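Side-chain contacts in gamma-glutamyltransferase 1 Threonine peptidase. MEROPS family T03 (Pseudomonas nitroreducens, PDB 7D9E), which probably transfers gamma-glutamyl groups from donors such as glutamine to amines and amino acids, or to water, as a gamma-glutamyltranspeptidase of the Ntn-hydrolase clan: residues A265-S270 with S324-A329; G271-A276 with Q330-K335. All coordinates share one frame; numbering follows the deposited sequence.

Contact 1 of 2, residues A265-S270 with S324-A329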
loop_
_atom_site.group_PDB
_atom_site.type_symbol
_atom_site.label_atom_id
_atom_site.label_comp_id
_atom_site.label_asym_id
_atom_site.label_seq_id
_atom_site.Cartn_x
_atom_site.Cartn_y
_atom_site.Cartn_z
ATOM N N ALA A 265 7.913 -6.272 -1.422
ATOM C CA ALA A 265 7.349 -6.769 -0.176
ATOM C C ALA A 265 7.120 -8.268 -0.240
ATOM O O ALA A 265 6.423 -8.740 -1.139
ATOM C CB ALA A 265 6.015 -6.064 0.078
ATOM N N PRO A 266 7.660 -9.035 0.710
ATOM C CA PRO A 266 7.331 -10.457 0.833
ATOM C C PRO A 266 6.044 -10.605 1.643
ATOM O O PRO A 266 5.424 -9.627 2.057
ATOM C CB PRO A 266 8.530 -10.979 1.605
ATOM C CG PRO A 266 8.820 -9.830 2.586
ATOM C CD PRO A 266 8.558 -8.581 1.795
ATOM N N LEU A 267 5.648 -11.857 1.861
ATOM C CA LEU A 267 4.512 -12.124 2.722
ATOM C C LEU A 267 4.725 -11.434 4.066
ATOM O O LEU A 267 5.844 -11.434 4.590
ATOM C CB LEU A 267 4.362 -13.631 2.923
ATOM C CG LEU A 267 3.831 -14.407 1.719
ATOM C CD1 LEU A 267 3.890 -15.888 2.015
ATOM C CD2 LEU A 267 2.408 -13.996 1.380
ATOM N N PRO A 268 3.679 -10.848 4.661
ATOM C CA PRO A 268 2.256 -10.952 4.337
ATOM C C PRO A 268 1.733 -10.070 3.209
ATOM O O PRO A 268 0.513 -9.996 3.041
ATOM C CB PRO A 268 1.596 -10.558 5.663
ATOM C CG PRO A 268 2.510 -9.532 6.198
ATOM C CD PRO A 268 3.896 -10.065 5.898
ATOM N N SER A 269 2.608 -9.432 2.440
ATOM C CA SER A 269 2.191 -8.882 1.160
ATOM C C SER A 269 2.141 -9.981 0.117
ATOM O O SER A 269 3.055 -10.811 0.020
ATOM C CB SER A 269 3.120 -7.782 0.667
ATOM O OG SER A 269 2.543 -7.253 -0.534
ATOM N N SER A 270 1.078 -9.970 -0.678
ATOM C CA SER A 270 0.967 -10.786 -1.874
ATOM C C SER A 270 1.699 -10.165 -3.059
ATOM O O SER A 270 1.842 -10.834 -4.084
ATOM C CB SER A 270 -0.514 -10.960 -2.233
ATOM O OG SER A 270 -1.132 -9.714 -2.573
ATOM N N SER A 324 0.719 -20.395 8.528
ATOM C CA SER A 324 0.590 -21.584 7.699
ATOM C C SER A 324 1.898 -21.735 6.945
ATOM O O SER A 324 2.697 -20.796 6.886
ATOM C CB SER A 324 -0.600 -21.456 6.749
ATOM O OG SER A 324 -0.272 -20.678 5.623
ATOM N N LYS A 325 2.119 -22.926 6.377
ATOM C CA LYS A 325 3.306 -23.186 5.561
ATOM C C LYS A 325 3.015 -22.792 4.121
ATOM O O LYS A 325 2.575 -23.606 3.308
ATOM C CB LYS A 325 3.716 -24.650 5.617
ATOM C CG LYS A 325 5.162 -24.869 5.214
ATOM N N VAL A 326 3.305 -21.548 3.789
ATOM C CA VAL A 326 2.970 -21.020 2.463
ATOM C C VAL A 326 4.028 -21.481 1.464
ATOM O O VAL A 326 5.225 -21.306 1.721
ATOM C CB VAL A 326 2.900 -19.502 2.511
ATOM C CG1 VAL A 326 2.491 -18.949 1.129
ATOM C CG2 VAL A 326 1.913 -19.037 3.565
ATOM N N PRO A 327 3.638 -22.055 0.312
ATOM C CA PRO A 327 4.635 -22.623 -0.621
ATOM C C PRO A 327 5.312 -21.578 -1.502
ATOM O O PRO A 327 5.236 -21.628 -2.731
ATOM C CB PRO A 327 3.790 -23.615 -1.435
ATOM C CG PRO A 327 2.432 -23.034 -1.440
ATOM C CD PRO A 327 2.257 -22.395 -0.077
ATOM N N VAL A 328 6.025 -20.641 -0.870
ATOM C CA VAL A 328 6.595 -19.515 -1.609
ATOM C C VAL A 328 7.562 -20.003 -2.678
ATOM O O VAL A 328 7.531 -19.543 -3.827
ATOM C CB VAL A 328 7.271 -18.524 -0.642
ATOM C CG1 VAL A 328 7.865 -17.353 -1.413
ATOM C CG2 VAL A 328 6.269 -18.025 0.373
ATOM N N ALA A 329 8.444 -20.926 -2.314
ATOM C CA ALA A 329 9.430 -21.416 -3.271
ATOM C C ALA A 329 8.757 -22.057 -4.474
ATOM O O ALA A 329 9.160 -21.822 -5.623
ATOM C CB ALA A 329 10.358 -22.413 -2.584
#
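Leu267 meets Val326 and Val328 through a single methyl group. Its CD1 lies 3.5 Å from CG1 of Val326, a little tighter than usual van der Waals contact. The same CD1 lies 3.6 Å from CG2 of Val328. The two valines are met differently. Leu267 meets Val326 end-on, methyl to methyl. It passes alongside Val328, the two side chains pointing opposite ways. With CG anti to its carbonyl carbon (chi1 -73°) and chi2 extended at 174°, Leu267 holds CD1 out from the loop toward the two valines, which meet it from the same outer side. Val326 sets both of its methyls against this group, and its CG2 is the more distant at 4.0 Å from Leu267 CD1.

This is the tight part, and the leucine in it is buried. The looser side belongs to the valines, which are partly exposed. Beyond them, Pro327 turns away from the loop and Lys325 is exposed to solvent. Pro327 is the centre of an inverse gamma turn, closed by a backbone bond of 2.8 Å from Val328 N to Val326 O. The turn is consistent with Val326 and Val328 both pointing toward the leucine while Pro327 points away.

Within 265-270, a cis peptide bond joins Leu267 to Pro268. The hydroxyl of Ser269 bonds to Gly271 N at the start of helix 271-284. Ser269 and Ser270 also bond through their hydroxyls to Met74 O and Ser72 O of the other chain. The contact thus joins the loop between strand 260-264 and helix 271-284 to the approach to helix 328-332. Ile273 of helix 271-284 packs on both Leu267 and Val328, and Leu318 touches Val326.

Contact 2 of 2, residues G271-A276 with Q330-K335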
loop_
_atom_site.group_PDB
_atom_site.type_symbol
_atom_site.label_atom_id
_atom_site.label_comp_id
_atom_site.label_asym_id
_atom_site.label_seq_id
_atom_site.Cartn_x
_atom_site.Cartn_y
_atom_site.Cartn_z
ATOM N N GLY A 271 2.208 -8.938 -2.914
ATOM C CA GLY A 271 2.757 -8.234 -4.061
ATOM C C GLY A 271 4.084 -8.787 -4.537
ATOM O O GLY A 271 4.379 -8.757 -5.743
ATOM N N GLY A 272 4.910 -9.283 -3.626
ATOM C CA GLY A 272 6.191 -9.839 -4.051
ATOM C C GLY A 272 6.019 -11.061 -4.931
ATOM O O GLY A 272 6.634 -11.166 -6.010
ATOM N N ILE A 273 5.219 -12.022 -4.459
ATOM C CA ILE A 273 4.926 -13.212 -5.241
ATOM C C ILE A 273 4.235 -12.827 -6.539
ATOM O O ILE A 273 4.597 -13.324 -7.619
ATOM C CB ILE A 273 4.109 -14.212 -4.402
ATOM C CG1 ILE A 273 5.002 -14.759 -3.279
ATOM C CG2 ILE A 273 3.541 -15.337 -5.267
ATOM C CD1 ILE A 273 4.243 -15.501 -2.209
ATOM N N ALA A 274 3.250 -11.926 -6.461
ATOM C CA ALA A 274 2.571 -11.484 -7.673
ATOM C C ALA A 274 3.550 -10.892 -8.676
ATOM O O ALA A 274 3.518 -11.247 -9.857
ATOM C CB ALA A 274 1.471 -10.482 -7.343
ATOM N N LEU A 275 4.414 -9.967 -8.238
ATOM C CA LEU A 275 5.362 -9.362 -9.174
ATOM C C LEU A 275 6.348 -10.386 -9.724
ATOM O O LEU A 275 6.708 -10.324 -10.902
ATOM C CB LEU A 275 6.092 -8.179 -8.530
ATOM C CG LEU A 275 5.208 -6.934 -8.418
ATOM C CD1 LEU A 275 5.755 -5.956 -7.413
ATOM C CD2 LEU A 275 5.082 -6.272 -9.776
ATOM N N ALA A 276 6.802 -11.333 -8.893
ATOM C CA ALA A 276 7.700 -12.366 -9.408
ATOM C C ALA A 276 7.019 -13.141 -10.530
ATOM O O ALA A 276 7.627 -13.411 -11.577
ATOM C CB ALA A 276 8.112 -13.300 -8.270
ATOM N N GLN A 330 7.730 -22.875 -4.235
ATOM C CA GLN A 330 7.070 -23.546 -5.351
ATOM C C GLN A 330 6.389 -22.533 -6.262
ATOM O O GLN A 330 6.374 -22.709 -7.483
ATOM C CB GLN A 330 6.052 -24.562 -4.832
ATOM C CG GLN A 330 6.688 -25.724 -4.078
ATOM C CD GLN A 330 6.474 -25.577 -2.591
ATOM O OE1 GLN A 330 6.958 -24.608 -1.974
ATOM N NE2 GLN A 330 5.771 -26.535 -1.994
ATOM N N LEU A 331 5.849 -21.453 -5.693
ATOM C CA LEU A 331 5.097 -20.466 -6.456
ATOM C C LEU A 331 5.985 -19.493 -7.213
ATOM O O LEU A 331 5.475 -18.747 -8.055
ATOM C CB LEU A 331 4.164 -19.677 -5.521
ATOM C CG LEU A 331 2.988 -20.443 -4.924
ATOM C CD1 LEU A 331 2.251 -19.604 -3.873
ATOM C CD2 LEU A 331 2.031 -20.875 -6.013
ATOM N N THR A 332 7.287 -19.473 -6.942
ATOM C CA THR A 332 8.207 -18.566 -7.618
ATOM C C THR A 332 9.330 -19.308 -8.328
ATOM O O THR A 332 10.250 -18.666 -8.852
ATOM C CB THR A 332 8.791 -17.551 -6.634
ATOM O OG1 THR A 332 9.437 -18.244 -5.562
ATOM C CG2 THR A 332 7.705 -16.649 -6.073
ATOM N N ASP A 333 9.276 -20.638 -8.369
ATOM C CA ASP A 333 10.293 -21.406 -9.067
ATOM C C ASP A 333 10.243 -21.114 -10.567
ATOM O O ASP A 333 9.159 -21.035 -11.147
ATOM C CB ASP A 333 10.030 -22.886 -8.866
ATOM C CG ASP A 333 11.141 -23.739 -9.417
ATOM O OD1 ASP A 333 12.134 -23.981 -8.701
ATOM O OD2 ASP A 333 10.998 -24.184 -10.567
ATOM N N PRO A 334 11.394 -20.954 -11.222
ATOM C CA PRO A 334 11.375 -20.679 -12.673
ATOM C C PRO A 334 10.610 -21.708 -13.496
ATOM O O PRO A 334 9.997 -21.343 -14.511
ATOM C CB PRO A 334 12.861 -20.673 -13.066
ATOM C CG PRO A 334 13.648 -20.707 -11.789
ATOM C CD PRO A 334 12.716 -20.690 -10.618
ATOM N N LYS A 335 10.645 -22.982 -13.107
ATOM C CA LYS A 335 9.923 -24.011 -13.854
ATOM C C LYS A 335 8.420 -23.849 -13.692
ATOM O O LYS A 335 7.652 -24.090 -14.631
ATOM C CB LYS A 335 10.356 -25.397 -13.374
ATOM C CG LYS A 335 11.784 -25.753 -13.750
#
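Leu331 and Thr332 of 330-335 touch Ile273 and Ala276 of 271-276. Leu331 comes first. Its CB lies 4.4 Å from CG2 of Ile273, a loose apolar contact. Its side chain also packs on Leu318, Leu359 and Tyr317, while its backbone O accepts a bond from Gln277 NE2.

Thr332 follows and is the closer neighbour. Its CG2 lies 4.0 Å from CB of Ala276 and 4.3 Å from CG1 of Ile273. One methyl thus touches residues three apart on the helix. A chi1 of 57° turns OG1 back over the backbone, where it bonds to Val328 O, and leaves CG2 to face helix 271-284 and carry the apolar contact. The backbones come nearest here, with CA of Ala276 and CA of Thr332 6.5 Å apart.

Asp333 then ends the turn as the N-cap of helix 334-343. Its OD2 accepts from Lys335 N at 2.8 Å, with the donor 38° out of the carboxylate plane.

The chemistry across the contact is methyl against methyl and methylene. Thr332 divides its roles: the hydroxyl bonds back to Val328 O, four residues earlier, and the methyl serves the packing. The small Ala276 is consistent with the near approach of the two backbones.

How the contacts relate
Contacts 1 and 2 lie side by side, with centres about 10 Å apart. Ile273 joins them: its CD1 lies 4.1 Å from Leu267 CG and also 4.1 Å from Val328 CG2. Both use helix 328-332, and the loop 265-270 runs straight into helix 271-284. Through Ile273 the apolar packing of contact 1 passes into contact 2. The bound DON (6-diazenyl-5-oxo-L-norleucine) lies about 11 Å from the side chain of Leu267 and about 13 Å from that of Ile273. Neither side chain touches the ligand at those distances. Contact 1 is the nearer of the two by this measure; both are structural packing away from the ligand.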